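Long-range contacts in isoaspartyl dipeptidase (Fervidobacterium islandicum, PDB 7CDH), which probably hydrolyses isoaspartyl (beta-aspartyl) dipeptides as a zinc metallopeptidase of the amidohydrolase family, in keeping with a role in protein repair: residues H224-R229 and I245-L250; V280-D285 and S308-T313. All blocks are in the same frame, centred on the assembly; numbering follows the deposited sequence.

Interaction 1 of 2, residues H224-R229 and I245-L250; sequences HMSRSR and IDLTAL. With ZN (zinc ion), chain K.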
# COMPACT_ATOMS: atom_id res chain seq x y z
N HIS A 224 -24.21 27.35 8.94
CA HIS A 224 -25.66 27.20 8.64
C HIS A 224 -26.47 27.27 9.93
O HIS A 224 -27.49 26.66 10.02
CB HIS A 224 -25.96 25.90 7.87
CG HIS A 224 -25.03 25.75 6.73
ND1 HIS A 224 -24.83 26.78 5.84
CD2 HIS A 224 -24.17 24.77 6.40
CE1 HIS A 224 -23.89 26.43 4.99
NE2 HIS A 224 -23.48 25.21 5.31
N MET A 225 -25.98 28.00 10.90
CA MET A 225 -26.58 28.05 12.25
C MET A 225 -27.79 29.00 12.31
O MET A 225 -28.44 28.97 13.32
CB MET A 225 -25.50 28.43 13.26
CG MET A 225 -24.53 27.27 13.43
SD MET A 225 -25.32 25.72 13.94
CE MET A 225 -25.84 26.15 15.60
N SER A 226 -28.15 29.69 11.22
CA SER A 226 -29.46 30.40 11.09
C SER A 226 -30.44 29.59 10.23
O SER A 226 -31.46 30.11 9.90
CB SER A 226 -29.30 31.82 10.58
OG SER A 226 -28.73 31.87 9.28
N ARG A 227 -30.15 28.34 9.90
CA ARG A 227 -31.02 27.49 9.04
C ARG A 227 -32.44 27.45 9.64
O ARG A 227 -33.40 27.44 8.88
CB ARG A 227 -30.33 26.13 8.91
CG ARG A 227 -31.16 25.02 8.30
CD ARG A 227 -30.50 23.65 8.47
NE ARG A 227 -29.19 23.58 7.86
CZ ARG A 227 -28.96 23.53 6.55
NH1 ARG A 227 -27.72 23.48 6.08
NH2 ARG A 227 -29.97 23.56 5.70
N SER A 228 -32.58 27.44 10.96
CA SER A 228 -33.88 27.47 11.66
C SER A 228 -33.75 28.20 13.00
O SER A 228 -32.61 28.22 13.56
CB SER A 228 -34.41 26.08 11.85
OG SER A 228 -33.84 25.46 12.99
N ARG A 229 -34.85 28.76 13.51
CA ARG A 229 -34.86 29.37 14.88
C ARG A 229 -34.38 28.30 15.87
O ARG A 229 -33.60 28.63 16.74
CB ARG A 229 -36.22 29.96 15.30
CG ARG A 229 -36.14 30.67 16.65
CD ARG A 229 -37.29 31.56 17.12
NE ARG A 229 -37.36 32.85 16.42
CZ ARG A 229 -38.14 33.12 15.36
NH1 ARG A 229 -38.93 32.19 14.85
NH2 ARG A 229 -38.12 34.32 14.81
N ILE A 245 -20.23 30.67 16.27
CA ILE A 245 -21.12 30.05 15.26
C ILE A 245 -21.03 30.92 14.00
O ILE A 245 -20.71 32.10 14.14
CB ILE A 245 -22.55 29.90 15.80
CG1 ILE A 245 -23.26 31.24 16.00
CG2 ILE A 245 -22.51 29.10 17.09
CD1 ILE A 245 -24.69 31.14 16.49
N ASP A 246 -21.30 30.32 12.83
CA ASP A 246 -21.31 30.97 11.50
C ASP A 246 -22.73 30.87 10.96
O ASP A 246 -23.36 29.84 11.13
CB ASP A 246 -20.30 30.36 10.53
CG ASP A 246 -20.23 31.11 9.19
OD1 ASP A 246 -20.00 32.32 9.22
OD2 ASP A 246 -20.41 30.47 8.13
N LEU A 247 -23.21 31.95 10.39
CA LEU A 247 -24.56 32.09 9.80
C LEU A 247 -24.35 32.33 8.31
O LEU A 247 -23.44 33.12 7.93
CB LEU A 247 -25.27 33.29 10.44
CG LEU A 247 -25.24 33.37 11.97
CD1 LEU A 247 -25.91 34.66 12.47
CD2 LEU A 247 -25.91 32.16 12.60
N THR A 248 -25.13 31.68 7.48
CA THR A 248 -24.97 31.89 6.02
C THR A 248 -25.58 33.26 5.72
O THR A 248 -26.78 33.47 5.98
CB THR A 248 -25.57 30.74 5.21
OG1 THR A 248 -24.97 29.54 5.70
CG2 THR A 248 -25.30 30.93 3.74
N ALA A 249 -24.77 34.16 5.20
CA ALA A 249 -25.19 35.48 4.72
C ALA A 249 -26.46 35.37 3.88
O ALA A 249 -26.64 34.39 3.14
CB ALA A 249 -24.08 36.12 3.93
N LEU A 250 -27.31 36.39 3.97
CA LEU A 250 -28.45 36.60 3.05
C LEU A 250 -27.87 36.85 1.66
O LEU A 250 -26.92 37.64 1.56
CB LEU A 250 -29.28 37.78 3.57
CG LEU A 250 -30.79 37.60 3.47
CD1 LEU A 250 -31.24 36.52 4.43
CD2 LEU A 250 -31.49 38.93 3.76
ZN ZN K . -22.36 23.65 4.00
O HOH W 1 -27.24 30.01 8.27

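Interaction 2 of 2, residues V280-D285 and S308-T313; sequences VTISSD and SAVWYT. With ZN (zinc ion), chain L.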
# COMPACT_ATOMS: atom_id res chain seq x y z
N VAL A 280 -20.39 35.51 16.75
CA VAL A 280 -21.18 35.29 15.52
C VAL A 280 -20.33 35.72 14.34
O VAL A 280 -19.69 36.76 14.45
CB VAL A 280 -22.50 36.06 15.57
CG1 VAL A 280 -23.10 36.17 14.17
CG2 VAL A 280 -23.46 35.36 16.51
N THR A 281 -20.24 34.86 13.32
CA THR A 281 -19.63 35.24 12.02
C THR A 281 -20.72 35.06 10.97
O THR A 281 -21.69 34.39 11.26
CB THR A 281 -18.34 34.47 11.71
OG1 THR A 281 -18.71 33.11 11.52
CG2 THR A 281 -17.28 34.57 12.79
N ILE A 282 -20.57 35.70 9.83
CA ILE A 282 -21.32 35.32 8.60
C ILE A 282 -20.34 34.91 7.48
O ILE A 282 -19.13 35.33 7.48
CB ILE A 282 -22.24 36.47 8.18
CG1 ILE A 282 -21.46 37.74 7.82
CG2 ILE A 282 -23.29 36.71 9.25
CD1 ILE A 282 -22.29 38.76 7.07
N SER A 283 -20.87 34.13 6.54
CA SER A 283 -20.12 33.65 5.35
C SER A 283 -21.06 33.56 4.14
O SER A 283 -22.27 33.30 4.31
CB SER A 283 -19.47 32.32 5.67
OG SER A 283 -20.45 31.31 5.87
N SER A 284 -20.52 33.75 2.94
CA SER A 284 -21.33 33.73 1.69
C SER A 284 -21.76 32.32 1.38
O SER A 284 -22.89 32.13 0.86
CB SER A 284 -20.59 34.29 0.53
OG SER A 284 -19.30 33.70 0.44
N ASP A 285 -20.87 31.36 1.67
CA ASP A 285 -20.93 30.02 1.04
C ASP A 285 -20.82 30.22 -0.48
O ASP A 285 -21.61 29.63 -1.23
CB ASP A 285 -22.23 29.31 1.43
CG ASP A 285 -22.09 27.81 1.39
OD1 ASP A 285 -20.96 27.38 1.20
OD2 ASP A 285 -23.09 27.09 1.61
N SER A 308 -20.74 38.53 -2.71
CA SER A 308 -21.53 39.79 -2.57
C SER A 308 -22.49 39.69 -1.37
O SER A 308 -22.83 40.74 -0.76
CB SER A 308 -22.24 40.16 -3.85
OG SER A 308 -23.43 39.38 -4.03
N ALA A 309 -22.87 38.48 -0.97
CA ALA A 309 -23.78 38.30 0.18
C ALA A 309 -23.23 38.96 1.45
O ALA A 309 -24.03 39.27 2.33
CB ALA A 309 -24.05 36.84 0.41
N VAL A 310 -21.92 39.17 1.58
CA VAL A 310 -21.37 39.56 2.90
C VAL A 310 -21.72 41.04 3.16
O VAL A 310 -22.28 41.37 4.23
CB VAL A 310 -19.87 39.27 3.00
CG1 VAL A 310 -19.24 40.05 4.15
CG2 VAL A 310 -19.61 37.78 3.18
N TRP A 311 -21.40 41.90 2.21
CA TRP A 311 -21.63 43.35 2.35
C TRP A 311 -23.14 43.61 2.26
O TRP A 311 -23.67 44.48 2.99
CB TRP A 311 -20.82 44.12 1.32
CG TRP A 311 -20.95 45.60 1.45
CD1 TRP A 311 -21.43 46.45 0.50
CD2 TRP A 311 -20.63 46.40 2.60
NE1 TRP A 311 -21.40 47.72 0.97
CE2 TRP A 311 -20.91 47.73 2.25
CE3 TRP A 311 -20.11 46.13 3.87
CZ2 TRP A 311 -20.70 48.80 3.12
CZ3 TRP A 311 -19.92 47.17 4.74
CH2 TRP A 311 -20.21 48.49 4.38
N TYR A 312 -23.84 42.83 1.45
CA TYR A 312 -25.31 42.91 1.36
C TYR A 312 -25.90 42.70 2.76
O TYR A 312 -26.83 43.45 3.13
CB TYR A 312 -25.83 41.89 0.35
CG TYR A 312 -27.32 41.91 0.16
CD1 TYR A 312 -27.94 42.87 -0.61
CD2 TYR A 312 -28.12 40.96 0.75
CE1 TYR A 312 -29.31 42.87 -0.81
CE2 TYR A 312 -29.49 40.95 0.59
CZ TYR A 312 -30.08 41.91 -0.20
OH TYR A 312 -31.44 41.87 -0.35
N THR A 313 -25.43 41.68 3.48
CA THR A 313 -26.01 41.23 4.78
C THR A 313 -25.69 42.30 5.83
O THR A 313 -26.59 42.68 6.53
CB THR A 313 -25.59 39.80 5.16
OG1 THR A 313 -26.17 38.91 4.19
CG2 THR A 313 -26.06 39.37 6.54
ZN ZN L . -20.34 25.28 2.10

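Interaction 1 of 2, residues H224-R229 and I245-L250
His224, Met225 and Ser226 meet Ile245 to Thr248 in a buried contact of mixed polar and apolar character, in which the loop leaving one strand of the TIM barrel folds against the next strand, 245-248. The loop starts at the end of strand 220-223, where the amidohydrolase fold carries its metal site, and it turns at once: a type I beta turn runs from His224 to Arg227. In the turn it is Met225 N, not His224 N, that donates to Asp246 O, at 3.2 Å. The two nitrogens of the His224 ring, whose CG stands anti to the carbonyl carbon (chi1 -49°), are divided between metal and strand. NE2 binds a zinc ion at 2.3 Å, completed by Glu156 and His195, while ND1 donates to Thr248 OG1 at 2.8 Å in a bent bond, N-H...O angle 139°. That hydroxyl sits at the ring edge, 19° out of the ring plane, and Thr248 as a second-shell residue would limit rotation of the metal ligand. Apolar contacts complete the interface. Leu247 CD2 lies 3.8 Å from Met225 CB, and Met225 CG reaches Ile245 CB at 4.1 Å, these two side chains crossing at about a right angle. Helix 229-240 closes over them through Leu231 and Phe232. Ser226 OG, also hydrogen-bonded to Thr264 OG1, lies 4.0 Å from Thr248 N, and one water joins the two, 2.6 Å from Ser226 OG and 2.8 Å from Thr248 N, whose N-H it accepts.

Interaction 2 of 2, residues V280-D285 and S308-T313
No hydrogen bond crosses between Ile282 and Thr313 or their neighbours: strand 280-283 and the first turn of helix 309-318 meet by van der Waals contacts, mostly of methyl groups, although a metal ligand, Asp285, follows two residues after the strand. Ile282 and Thr313 meet tip to tip, Ile282 CD1 against Thr313 CG2 at 3.9 Å, and the same Ile282 CD1 lies 3.9 Å from Val310 O. Thr313 CG2 stands anti to its backbone N (OG1 at chi1 -65°), a rotamer that presents the methyl to the strand and turns OG1 back to Ala309 O, its acceptor at 2.9 Å. An alanine in place of Thr313 would remove CG2 and OG1, and would probably open a gap beside Ile282 CD1 and cost Ala309 O its hydroxyl donor. Ser284 CB faces Ala309 CB at 4.3 Å and Val310 CG2 lies 4.1 Å from Ser284 N, while Ser284 OG bonds to Asp59. Asp285 OD1 binds a zinc ion at 2.4 Å, with His61, His63 and Glu156. The helix packs beside the strand end that leads to the metal, Val310 resting on strand 51-59 and both Ile282 and Thr313 touching Thr264 of helix 264-273.

Overall arrangement
Interactions 1 and 2 follow one another along the chain, the first closing before the second opens, and their centres lie 10 Å apart. They share a wall of the barrel: strands 245-248 and 280-283 are parallel neighbours, and Asp246 ties them side to side, OD1 probably to Thr281 OG1 and OD2 probably to Ser283 OG. Helix 264-273, which connects the two strands, touches both contacts. His224, just after strand 220-223, binds one zinc ion, and Asp285, just after strand 280-283, the other, with Glu156 common to both metals. Two strands of the barrel, with 245-248 between them, thus bring the ligands to one binuclear centre, the arrangement expected of an amidohydrolase active site.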